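Local coordinates for DUF4785 domain-containing protein (Legionella pneumophila subsp. pneumophila, PDB 4KH9), which is of unknown function but binds calcium and is built of three domains, the central and C-terminal ones related to the E-set group, at residues T190-V202 with L211-A225. Residues are numbered along the deposited sequence; the frame is centred on the assembly and turned at random.
Sequences TEYDVNDVDARLV and LNLTKLKSNVFEGTA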
loop_
_atom_site.group_PDB
_atom_site.type_symbol
_atom_site.label_atom_id
_atom_site.label_comp_id
_atom_site.label_asym_id
_atom_site.label_seq_id
_atom_site.Cartn_x
_atom_site.Cartn_y
_atom_site.Cartn_z
ATOM N N THR A 190 2.750 15.650 24.459
ATOM C CA THR A 190 4.161 15.282 24.629
ATOM C C THR A 190 4.985 15.441 23.336
ATOM O O THR A 190 4.528 15.100 22.241
ATOM C CB THR A 190 4.240 13.808 25.099
ATOM O OG1 THR A 190 3.378 13.587 26.216
ATOM C CG2 THR A 190 5.644 13.373 25.453
ATOM N N GLU A 191 6.230 15.896 23.491
ATOM C CA GLU A 191 7.207 16.031 22.412
ATOM C C GLU A 191 8.218 14.913 22.588
ATOM O O GLU A 191 8.909 14.862 23.618
ATOM C CB GLU A 191 7.875 17.430 22.404
ATOM C CG GLU A 191 6.946 18.594 22.069
ATOM C CD GLU A 191 6.417 18.678 20.648
ATOM O OE1 GLU A 191 7.200 18.462 19.695
ATOM O OE2 GLU A 191 5.222 19.019 20.488
ATOM N N TYR A 192 8.233 13.961 21.645
ATOM C CA TYR A 192 9.150 12.819 21.741
ATOM C C TYR A 192 10.443 13.095 21.005
ATOM O O TYR A 192 10.467 13.926 20.089
ATOM C CB TYR A 192 8.514 11.532 21.161
ATOM C CG TYR A 192 7.216 11.100 21.814
ATOM C CD1 TYR A 192 7.191 10.635 23.125
ATOM C CD2 TYR A 192 6.023 11.103 21.100
ATOM C CE1 TYR A 192 6.003 10.209 23.722
ATOM C CE2 TYR A 192 4.832 10.664 21.678
ATOM C CZ TYR A 192 4.824 10.229 22.997
ATOM O OH TYR A 192 3.655 9.803 23.588
ATOM N N ASP A 193 11.491 12.369 21.396
ATOM C CA ASP A 193 12.789 12.286 20.746
ATOM C C ASP A 193 12.978 10.860 20.292
ATOM O O ASP A 193 13.058 9.948 21.119
ATOM C CB ASP A 193 13.952 12.743 21.616
ATOM C CG ASP A 193 15.258 12.748 20.797
ATOM O OD1 ASP A 193 15.285 13.392 19.727
ATOM O OD2 ASP A 193 16.188 12.004 21.159
ATOM N N VAL A 194 12.988 10.653 18.976
ATOM C CA VAL A 194 13.065 9.320 18.385
ATOM C C VAL A 194 14.448 9.076 17.764
ATOM O O VAL A 194 14.941 9.926 17.043
ATOM C CB VAL A 194 11.930 9.140 17.332
ATOM C CG1 VAL A 194 11.982 7.762 16.684
ATOM C CG2 VAL A 194 10.553 9.368 17.964
ATOM N N ASN A 195 15.025 7.892 18.018
ATOM C CA ASN A 195 16.286 7.456 17.442
ATOM C C ASN A 195 16.162 6.012 16.918
ATOM O O ASN A 195 16.890 5.650 15.994
ATOM C CB ASN A 195 17.430 7.572 18.452
ATOM C CG ASN A 195 17.839 8.990 18.787
ATOM O OD1 ASN A 195 18.264 9.762 17.920
ATOM N ND2 ASN A 195 17.752 9.356 20.063
ATOM N N ASP A 196 15.251 5.192 17.493
ATOM C CA ASP A 196 15.103 3.818 17.043
ATOM C C ASP A 196 13.945 3.745 16.032
ATOM O O ASP A 196 12.759 3.702 16.406
ATOM C CB ASP A 196 14.914 2.860 18.246
ATOM C CG ASP A 196 14.979 1.367 17.934
ATOM O OD1 ASP A 196 15.225 1.011 16.763
ATOM O OD2 ASP A 196 14.764 0.555 18.863
ATOM N N VAL A 197 14.309 3.825 14.740
ATOM C CA VAL A 197 13.383 3.780 13.589
ATOM C C VAL A 197 13.908 2.808 12.556
ATOM O O VAL A 197 15.074 2.882 12.179
ATOM C CB VAL A 197 13.151 5.168 12.914
ATOM C CG1 VAL A 197 12.119 5.096 11.778
ATOM C CG2 VAL A 197 12.783 6.248 13.895
ATOM N N ASP A 198 13.037 1.954 12.031
ATOM C CA ASP A 198 13.379 1.020 10.942
ATOM C C ASP A 198 12.297 1.152 9.880
ATOM O O ASP A 198 11.129 1.293 10.249
ATOM C CB ASP A 198 13.468 -0.434 11.471
ATOM C CG ASP A 198 14.355 -0.639 12.689
ATOM O OD1 ASP A 198 15.571 -0.347 12.599
ATOM O OD2 ASP A 198 13.831 -1.097 13.740
ATOM N N ALA A 199 12.652 1.155 8.592
ATOM C CA ALA A 199 11.640 1.267 7.528
ATOM C C ALA A 199 12.125 0.565 6.264
ATOM O O ALA A 199 13.324 0.551 5.971
ATOM C CB ALA A 199 11.315 2.736 7.244
ATOM N N ARG A 200 11.196 -0.050 5.534
ATOM C CA ARG A 200 11.526 -0.760 4.306
ATOM C C ARG A 200 10.341 -0.774 3.396
ATOM O O ARG A 200 9.233 -0.482 3.810
ATOM C CB ARG A 200 11.983 -2.209 4.619
ATOM C CG ARG A 200 10.857 -3.051 5.278
ATOM C CD ARG A 200 11.329 -4.462 5.526
ATOM N NE ARG A 200 10.240 -5.331 5.980
ATOM C CZ ARG A 200 10.357 -6.647 6.140
ATOM N NH1 ARG A 200 11.513 -7.252 5.889
ATOM N NH2 ARG A 200 9.321 -7.366 6.553
ATOM N N LEU A 201 10.571 -1.194 2.167
ATOM C CA LEU A 201 9.538 -1.342 1.131
ATOM C C LEU A 201 9.403 -2.810 0.846
ATOM O O LEU A 201 10.421 -3.477 0.656
ATOM C CB LEU A 201 9.922 -0.546 -0.144
ATOM C CG LEU A 201 10.304 0.921 0.100
ATOM C CD1 LEU A 201 10.773 1.600 -1.217
ATOM C CD2 LEU A 201 9.130 1.696 0.731
ATOM N N VAL A 202 8.164 -3.324 0.842
ATOM C CA VAL A 202 7.896 -4.749 0.599
ATOM C C VAL A 202 7.019 -4.873 -0.649
ATOM O O VAL A 202 5.940 -4.293 -0.738
ATOM C CB VAL A 202 7.258 -5.455 1.846
ATOM C CG1 VAL A 202 7.115 -6.959 1.598
ATOM C CG2 VAL A 202 8.102 -5.229 3.107
ATOM N N LEU A 211 14.882 1.364 3.394
ATOM C CA LEU A 211 14.890 2.820 3.213
ATOM C C LEU A 211 16.044 3.397 3.924
ATOM O O LEU A 211 16.298 2.979 5.054
ATOM C CB LEU A 211 13.621 3.502 3.762
ATOM C CG LEU A 211 12.320 3.535 3.047
ATOM C CD1 LEU A 211 11.414 4.513 3.801
ATOM C CD2 LEU A 211 12.442 4.060 1.620
ATOM N N ASN A 212 16.711 4.389 3.318
ATOM C CA ASN A 212 17.818 5.104 3.943
ATOM C C ASN A 212 17.219 6.294 4.668
ATOM O O ASN A 212 16.591 7.153 4.026
ATOM C CB ASN A 212 18.828 5.496 2.876
ATOM C CG ASN A 212 19.370 4.299 2.114
ATOM O OD1 ASN A 212 19.273 4.209 0.886
ATOM N ND2 ASN A 212 19.904 3.330 2.827
ATOM N N LEU A 213 17.364 6.334 5.993
ATOM C CA LEU A 213 16.711 7.340 6.821
ATOM C C LEU A 213 17.602 8.500 7.251
ATOM O O LEU A 213 18.812 8.361 7.473
ATOM C CB LEU A 213 16.143 6.667 8.114
ATOM C CG LEU A 213 15.123 5.537 7.908
ATOM C CD1 LEU A 213 14.958 4.711 9.187
ATOM C CD2 LEU A 213 13.792 6.075 7.455
ATOM N N THR A 214 16.943 9.652 7.450
ATOM C CA THR A 214 17.556 10.866 7.987
ATOM C C THR A 214 16.600 11.449 8.974
ATOM O O THR A 214 15.424 11.509 8.701
ATOM C CB THR A 214 17.955 11.905 6.889
ATOM O OG1 THR A 214 16.804 12.211 6.108
ATOM C CG2 THR A 214 19.062 11.422 5.972
ATOM N N LYS A 215 17.102 11.881 10.122
ATOM C CA LYS A 215 16.341 12.534 11.166
ATOM C C LYS A 215 16.104 13.992 10.763
ATOM O O LYS A 215 17.067 14.741 10.536
ATOM C CB LYS A 215 17.100 12.425 12.503
ATOM C CG LYS A 215 16.229 12.778 13.707
ATOM C CD LYS A 215 16.858 12.301 14.986
ATOM C CE LYS A 215 16.065 12.771 16.185
ATOM N NZ LYS A 215 16.610 12.195 17.454
ATOM N N LEU A 216 14.838 14.398 10.652
ATOM C CA LEU A 216 14.492 15.775 10.255
ATOM C C LEU A 216 14.219 16.644 11.505
ATOM O O LEU A 216 14.663 17.791 11.570
ATOM C CB LEU A 216 13.289 15.765 9.303
ATOM C CG LEU A 216 12.833 17.112 8.726
ATOM C CD1 LEU A 216 13.788 17.610 7.629
ATOM C CD2 LEU A 216 11.417 17.022 8.172
ATOM N N LYS A 217 13.505 16.074 12.486
ATOM C CA LYS A 217 13.119 16.656 13.780
ATOM C C LYS A 217 13.281 15.602 14.847
ATOM O O LYS A 217 13.486 14.443 14.506
ATOM C CB LYS A 217 11.651 17.159 13.752
ATOM C CG LYS A 217 11.373 18.332 12.823
ATOM C CD LYS A 217 9.887 18.723 12.782
ATOM C CE LYS A 217 9.231 19.064 14.121
ATOM N NZ LYS A 217 9.936 20.141 14.870
ATOM N N SER A 218 13.131 15.963 16.132
ATOM C CA SER A 218 13.208 14.987 17.222
ATOM C C SER A 218 12.199 13.828 17.002
ATOM O O SER A 218 12.518 12.685 17.327
ATOM C CB SER A 218 12.954 15.658 18.567
ATOM O OG SER A 218 11.642 16.195 18.646
ATOM N N ASN A 219 11.021 14.118 16.406
ATOM C CA ASN A 219 9.978 13.115 16.195
ATOM C C ASN A 219 9.658 12.854 14.697
ATOM O O ASN A 219 8.657 12.203 14.413
ATOM C CB ASN A 219 8.686 13.569 16.911
ATOM C CG ASN A 219 8.051 14.790 16.268
ATOM O OD1 ASN A 219 8.729 15.745 15.850
ATOM N ND2 ASN A 219 6.750 14.733 16.070
ATOM N N VAL A 220 10.441 13.409 13.754
ATOM C CA VAL A 220 10.169 13.241 12.321
ATOM C C VAL A 220 11.421 12.704 11.598
ATOM O O VAL A 220 12.540 13.220 11.781
ATOM C CB VAL A 220 9.684 14.577 11.680
ATOM C CG1 VAL A 220 9.377 14.412 10.193
ATOM C CG2 VAL A 220 8.470 15.156 12.418
ATOM N N PHE A 221 11.195 11.704 10.738
ATOM C CA PHE A 221 12.203 11.071 9.893
ATOM C C PHE A 221 11.769 11.090 8.454
ATOM O O PHE A 221 10.586 10.926 8.160
ATOM C CB PHE A 221 12.464 9.606 10.320
ATOM C CG PHE A 221 13.421 9.477 11.486
ATOM C CD1 PHE A 221 13.006 9.760 12.786
ATOM C CD2 PHE A 221 14.735 9.093 11.284
ATOM C CE1 PHE A 221 13.903 9.666 13.860
ATOM C CE2 PHE A 221 15.619 8.974 12.359
ATOM C CZ PHE A 221 15.200 9.272 13.637
ATOM N N GLU A 222 12.749 11.231 7.552
ATOM C CA GLU A 222 12.528 11.084 6.117
ATOM C C GLU A 222 13.291 9.874 5.645
ATOM O O GLU A 222 14.373 9.603 6.150
ATOM C CB GLU A 222 12.948 12.341 5.350
ATOM C CG GLU A 222 12.014 13.520 5.560
ATOM C CD GLU A 222 12.457 14.799 4.876
ATOM O OE1 GLU A 222 13.647 15.167 5.015
ATOM O OE2 GLU A 222 11.595 15.467 4.260
ATOM N N GLY A 223 12.725 9.135 4.705
ATOM C CA GLY A 223 13.384 7.959 4.164
ATOM C C GLY A 223 13.380 7.972 2.650
ATOM O O GLY A 223 12.402 8.399 2.048
ATOM N N THR A 224 14.475 7.535 2.020
ATOM C CA THR A 224 14.531 7.424 0.566
ATOM C C THR A 224 15.039 6.057 0.154
ATOM O O THR A 224 15.773 5.414 0.907
ATOM C CB THR A 224 15.405 8.512 -0.111
ATOM O OG1 THR A 224 16.774 8.332 0.248
ATOM C CG2 THR A 224 14.951 9.922 0.185
ATOM N N ALA A 225 14.678 5.651 -1.070
ATOM C CA ALA A 225 15.140 4.463 -1.771
ATOM C C ALA A 225 14.831 4.602 -3.246
ATOM O O ALA A 225 13.867 5.280 -3.609
ATOM C CB ALA A 225 14.468 3.209 -1.203
HETATM O O HOH W 1 15.535 1.705 7.825
#
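In the central E-set-like domain, strand 196-202 and the loop before it lean over one face of its hairpin partner 211-217 and of strand 220-225. Val-197 lays CG2 over one face of the Phe-221 ring, 3.7 Å from the ring centroid, a CH-pi contact. Its CG1 meets Leu-213 CD1. Val-194 O lies at the ring edge, in its plane, 3.4 Å from Phe-221 CE1. Lys-215 CA sits over the rim of the opposite face.

The Lys-215 chain is fully extended, with CG anti to the backbone N (chi1 -166°). Its NZ thereby reaches three oxygens. Lys-215 NZ forms a salt bridge to Asp-193 OD1 at 2.9 Å, on the syn side but 30° out of the carboxylate plane. Lys-215 NZ also donates to Val-194 O at 2.8 Å and to Asn-195 OD1 at 3.0 Å, in both cases from above the carbonyl plane. Nearby, Ser-218 grips the loop twice. Ser-218 O accepts a nearly straight bond from Val-194 N (2.7 Å), and Ser-218 OG donates to Tyr-192 O.

At the other end, Leu-211 N bonds to Ala-199 O at 3.1 Å. Water 1 bridges Ala-199 N and Leu-211 O. The side chains of Leu-201 and Leu-211 cross at about a right angle.

Strand 238-248 pairs with strand 196-202 along its other edge. Strands 196-202 and 208-217 form a beta hairpin whose backbones part beyond Ala-199, with side chains filling the middle until the loop returns at Ser-218.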